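Local coordinates for protein Thiosulfate:glutathione sulfurtransferase (Saccharomyces cerevisiae, PDB 3D1P) that transfers sulfane sulfur from thiosulfate to glutathione, yielding S-sulfanylglutathione and sulfite, a central step of mitochondrial hydrogen sulfide metabolism, at residues 25-30 with 126-131; 63-68 with 101-106. All coordinates share one frame; numbering follows the deposited sequence. Where two conformers were deposited one is given.

Contact 1 (25-30 with 126-131); sequences YSFEDM and MNDWVS. With ACT (acetate ion), chain C.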
# COMPACT_ATOMS: atom_id res chain seq x y z
N TYR A 25 11.20 2.42 2.28
CA TYR A 25 11.41 3.49 1.32
C TYR A 25 11.19 4.86 1.97
O TYR A 25 10.20 5.06 2.69
CB TYR A 25 10.48 3.34 0.14
CG TYR A 25 10.73 2.06 -0.64
CD1 TYR A 25 11.97 1.79 -1.22
CD2 TYR A 25 9.73 1.14 -0.83
CE1 TYR A 25 12.19 0.64 -1.97
CE2 TYR A 25 9.94 -0.02 -1.61
CZ TYR A 25 11.18 -0.27 -2.16
OH TYR A 25 11.42 -1.36 -2.95
N SER A 26 12.07 5.80 1.67
CA SER A 26 11.91 7.21 1.99
C SER A 26 10.99 7.90 0.99
O SER A 26 10.63 7.36 -0.06
CB SER A 26 13.26 7.90 1.91
OG SER A 26 13.69 7.90 0.56
N PHE A 27 10.69 9.16 1.25
CA PHE A 27 9.96 9.99 0.28
C PHE A 27 10.64 9.98 -1.10
O PHE A 27 9.98 9.76 -2.11
CB PHE A 27 9.86 11.43 0.77
CG PHE A 27 9.20 12.31 -0.24
CD1 PHE A 27 7.85 12.17 -0.54
CD2 PHE A 27 9.91 13.30 -0.93
CE1 PHE A 27 7.23 12.94 -1.50
CE2 PHE A 27 9.29 14.09 -1.87
CZ PHE A 27 7.94 13.92 -2.14
N GLU A 28 11.94 10.24 -1.14
CA GLU A 28 12.61 10.28 -2.42
C GLU A 28 12.57 8.93 -3.12
O GLU A 28 12.40 8.85 -4.36
CB GLU A 28 14.05 10.79 -2.27
CG GLU A 28 14.09 12.26 -2.00
CD GLU A 28 13.74 13.13 -3.26
OE1 GLU A 28 14.17 12.72 -4.32
OE2 GLU A 28 13.14 14.20 -3.05
N ASP A 29 12.70 7.84 -2.36
CA ASP A 29 12.56 6.53 -2.95
C ASP A 29 11.16 6.33 -3.56
O ASP A 29 11.04 5.76 -4.66
CB ASP A 29 12.74 5.45 -1.88
CG ASP A 29 14.15 5.32 -1.31
OD1 ASP A 29 15.13 5.68 -2.00
OD2 ASP A 29 14.22 4.84 -0.14
N MSE A 30 10.13 6.78 -2.84
CA MSE A 30 8.77 6.64 -3.33
C MSE A 30 8.51 7.48 -4.56
O MSE A 30 7.82 7.05 -5.47
CB MSE A 30 7.77 6.95 -2.23
CG MSE A 30 7.74 5.93 -1.12
SE MSE A 30 7.26 4.15 -1.68
CE MSE A 30 5.50 4.51 -2.12
N MSE A 126 1.37 8.36 4.16
CA MSE A 126 0.83 9.54 3.49
C MSE A 126 1.13 10.82 4.24
O MSE A 126 1.18 11.90 3.63
CB MSE A 126 -0.66 9.37 3.20
CG MSE A 126 -0.95 8.35 2.13
SE MSE A 126 -0.20 8.78 0.39
CE MSE A 126 -1.21 10.39 0.07
N ASN A 127 1.39 10.76 5.56
CA ASN A 127 1.80 11.97 6.25
C ASN A 127 3.13 12.45 5.67
O ASN A 127 3.32 13.65 5.44
CB ASN A 127 1.96 11.72 7.76
CG ASN A 127 0.65 11.55 8.48
OD1 ASN A 127 -0.43 11.52 7.90
ND2 ASN A 127 0.77 11.37 9.81
N ASP A 128 4.06 11.52 5.46
CA ASP A 128 5.34 11.85 4.85
C ASP A 128 5.16 12.37 3.43
O ASP A 128 5.77 13.38 3.03
CB ASP A 128 6.23 10.63 4.90
CG ASP A 128 7.60 10.83 4.27
OD1 ASP A 128 8.57 11.01 5.04
OD2 ASP A 128 7.68 10.78 3.03
N TRP A 129 4.31 11.71 2.66
CA TRP A 129 4.10 12.09 1.27
C TRP A 129 3.63 13.54 1.19
O TRP A 129 4.20 14.37 0.47
CB TRP A 129 3.08 11.13 0.64
CG TRP A 129 2.86 11.34 -0.83
CD1 TRP A 129 1.76 11.88 -1.41
CD2 TRP A 129 3.72 10.90 -1.91
NE1 TRP A 129 1.86 11.82 -2.79
CE2 TRP A 129 3.06 11.23 -3.11
CE3 TRP A 129 4.96 10.25 -1.98
CZ2 TRP A 129 3.62 10.96 -4.37
CZ3 TRP A 129 5.52 10.00 -3.21
CH2 TRP A 129 4.84 10.35 -4.39
N VAL A 130 2.58 13.86 1.95
CA VAL A 130 2.03 15.21 1.93
C VAL A 130 3.00 16.20 2.57
O VAL A 130 3.13 17.34 2.08
CB VAL A 130 0.65 15.23 2.60
CG1 VAL A 130 0.12 16.65 2.82
CG2 VAL A 130 -0.31 14.40 1.76
N SER A 131 3.71 15.85 3.62
CA SER A 131 4.68 16.75 4.23
C SER A 131 5.70 17.24 3.23
O SER A 131 6.16 18.38 3.32
CB SER A 131 5.43 16.05 5.38
OG SER A 131 4.61 15.89 6.53
C ACT C . 16.94 9.65 0.75
O ACT C . 16.26 8.66 0.33
OXT ACT C . 16.32 10.73 0.91
CH3 ACT C . 18.37 9.50 1.02
O HOH W 1 10.94 10.08 4.07

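Contact 2 (63-68 with 101-106); sequences VPYRSH and GKRGGE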
# COMPACT_ATOMS: atom_id res chain seq x y z
N VAL A 63 -6.87 -0.69 0.39
CA VAL A 63 -7.28 -1.93 1.05
C VAL A 63 -7.34 -1.63 2.55
O VAL A 63 -6.37 -1.84 3.28
CB VAL A 63 -6.34 -3.11 0.75
CG1 VAL A 63 -6.94 -4.38 1.34
CG2 VAL A 63 -6.12 -3.26 -0.77
N PRO A 64 -8.44 -1.05 3.00
CA PRO A 64 -8.48 -0.49 4.36
C PRO A 64 -8.17 -1.49 5.46
O PRO A 64 -8.81 -2.54 5.57
CB PRO A 64 -9.93 0.02 4.48
CG PRO A 64 -10.33 0.35 3.04
CD PRO A 64 -9.67 -0.74 2.23
N TYR A 65 -7.23 -1.13 6.35
CA TYR A 65 -6.83 -2.04 7.41
C TYR A 65 -7.84 -2.06 8.56
O TYR A 65 -8.21 -3.13 9.01
CB TYR A 65 -5.42 -1.72 7.92
CG TYR A 65 -4.99 -2.71 8.96
CD1 TYR A 65 -4.65 -4.00 8.60
CD2 TYR A 65 -4.95 -2.37 10.30
CE1 TYR A 65 -4.31 -4.96 9.58
CE2 TYR A 65 -4.63 -3.31 11.25
CZ TYR A 65 -4.31 -4.59 10.88
OH TYR A 65 -3.98 -5.51 11.85
N ARG A 66 -8.27 -0.89 9.01
CA ARG A 66 -9.21 -0.80 10.13
C ARG A 66 -10.50 -1.56 9.87
O ARG A 66 -10.99 -2.28 10.74
CB ARG A 66 -9.52 0.67 10.44
CG ARG A 66 -8.53 1.32 11.40
CD ARG A 66 -8.83 2.80 11.58
NE ARG A 66 -10.06 3.02 12.33
CZ ARG A 66 -10.17 2.85 13.64
NH1 ARG A 66 -9.12 2.46 14.36
NH2 ARG A 66 -11.33 3.08 14.25
N SER A 67 -11.06 -1.39 8.67
CA SER A 67 -12.31 -2.02 8.31
C SER A 67 -12.17 -3.37 7.62
O SER A 67 -13.17 -4.09 7.54
CB SER A 67 -13.20 -1.06 7.55
OG SER A 67 -12.54 -0.56 6.42
N HIS A 68 -10.97 -3.73 7.17
CA HIS A 68 -10.71 -5.01 6.54
C HIS A 68 -9.33 -5.53 6.97
O HIS A 68 -8.46 -5.74 6.12
CB HIS A 68 -10.81 -4.93 5.01
CG HIS A 68 -12.14 -4.52 4.54
ND1 HIS A 68 -13.18 -5.42 4.40
CD2 HIS A 68 -12.64 -3.32 4.19
CE1 HIS A 68 -14.24 -4.79 3.96
NE2 HIS A 68 -13.95 -3.51 3.85
N GLY A 101 1.90 5.23 9.56
CA GLY A 101 2.66 4.02 9.39
C GLY A 101 2.19 2.79 10.14
O GLY A 101 2.53 1.69 9.74
N LYS A 102 1.47 2.93 11.24
CA LYS A 102 1.18 1.74 12.07
C LYS A 102 0.34 0.72 11.32
O LYS A 102 0.62 -0.49 11.33
CB LYS A 102 0.51 2.11 13.37
CG LYS A 102 0.25 0.89 14.26
CD LYS A 102 -0.22 1.25 15.63
CE LYS A 102 -0.79 0.07 16.40
NZ LYS A 102 -0.94 0.35 17.83
N ARG A 103 -0.77 1.19 10.72
CA ARG A 103 -1.64 0.28 10.01
C ARG A 103 -0.93 -0.33 8.81
O ARG A 103 -1.13 -1.51 8.50
CB ARG A 103 -2.92 0.98 9.58
CG ARG A 103 -3.77 1.45 10.77
CD ARG A 103 -4.88 2.35 10.30
NE ARG A 103 -4.39 3.64 9.89
CZ ARG A 103 -5.10 4.59 9.29
NH1 ARG A 103 -6.30 4.33 8.82
NH2 ARG A 103 -4.60 5.81 9.13
N GLY A 104 -0.13 0.47 8.09
CA GLY A 104 0.66 -0.08 7.00
C GLY A 104 1.55 -1.25 7.46
O GLY A 104 1.63 -2.27 6.79
N GLY A 105 2.18 -1.09 8.60
CA GLY A 105 3.03 -2.13 9.12
C GLY A 105 2.24 -3.38 9.47
O GLY A 105 2.69 -4.52 9.22
N GLU A 106 1.06 -3.20 10.06
CA GLU A 106 0.19 -4.34 10.41
C GLU A 106 -0.25 -5.08 9.17
O GLU A 106 -0.28 -6.32 9.13
CB GLU A 106 -1.05 -3.86 11.18
CG GLU A 106 -0.75 -3.40 12.59
CD GLU A 106 0.03 -4.46 13.41
OE1 GLU A 106 -0.40 -5.62 13.44
OE2 GLU A 106 1.11 -4.15 13.96
O HOH W 2 -7.47 1.80 8.06

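Contact 1 (25-30 with 126-131)
Phe-27, in the first turn of helix 27-36, reaches over to Asp-128 and Trp-129 of helix 125-131. CB is the atom nearest Asp-128, 3.2 Å from OD2, a carboxylate oxygen that is hydrogen-bonded to the hydroxyl of Tyr-122. CG lies anti to the backbone N (chi1 177°), which swings the ring off the helix toward Trp-129. CD1 then comes 3.8 Å from CE3 of the indole, and CE1 closes to 3.6 Å from that same carbon. With planes at 60° and centroids 5.3 Å apart, the pair is an offset edge-to-face stack, the Phe-27 edge turned to the indole's six-membered ring. Within the rhodanese fold this joins the first helix of the domain to the last, while His-132 also stacks on the Phe-27 ring. With an alanine here the edge-to-face stack would be lost, which would probably open a gap beside the indole and leave His-132 without the ring it stacks on. Farther along, Met-30 (selenomethionine) sets CB 3.9 Å from Trp-129 CZ3. A water bridges the polar side, accepting from Phe-27 N and donating to Asp-128 OD1 at 2.7 Å. The helix start is fixed by a capping box: Asp-29 N donates to Ser-26 OG, and Ser-26 N to Asp-29 OD2, met from above the carboxylate plane. Ser-26 OG also donates to an acetate oxygen at 2.7 Å, the ion probably coming from the crystallisation liquor.

Contact 2 (63-68 with 101-106)
Tyr-65 lays one face of its ring against helix 102-112 at Glu-106 and Arg-103. In this rhodanese domain the helix follows the loop carrying Cys-98, the persulfide-forming cysteine, and Gly-101 is its N-cap; the opposing segment is the loop after strand 61-62. The two backbones come nearest at Tyr-65 and Arg-103.

The tight part is the ring. CB of Glu-106 stands 3.8 Å from the ring centroid and 30° off the normal, the geometry of a CH-pi contact over the face. It is displaced toward the phenol end, where CZ is 3.4 Å away. Toward the other end of the ring, the carbonyl O of Arg-103 sits 4.1 Å above the plane, offset toward the rim. The aliphatic start of Arg-103 adds to this packing, CB and CG both meeting Tyr-65 CD2. A chi1 of -177° turns the Tyr-65 ring away from its own backbone N, so that it extends from the loop toward the helix.

The solvent side is looser. Arg-66, an exposed residue, brings its CG to 3.9 Å from CD of Arg-103, so two arginines meet through methylenes while their guanidinium planes stand 74° apart. NE of Arg-66 and NH1 of Arg-103 remain 5.3 Å apart, and the like charge is probably offset by Glu-51, which makes a salt bridge to Arg-103 NH1. The Arg-103 side chain comes within about 4 Å of that of Cys-98 at the nearest atoms; the salt bridge probably helps to fix how its guanidinium is turned there. No direct hydrogen bond joins the segments; instead one water accepts from Arg-66 N at 3.0 Å and from Arg-103 NH1 at 2.9 Å.

Contact 2 is nested along the chain inside the loop closed by contact 1; their centres lie about 17 Å apart and their nearest atoms about 6 Å, without touching. Three of the four touching residues of contact 1 are buried, whereas none of contact 2's is, and one is exposed. They share no secondary-structure element: the first pairs two helices, the second a loop with helix 102-112. Buried areas are nevertheless similar, 226 and 235 Å². Aromatic stacking dominates at 25-30 with 126-131; at 63-68 with 101-106 a ring instead covers aliphatic carbon, with arginines beside it. Neither has a direct hydrogen bond between its segments, and each includes a bridging water.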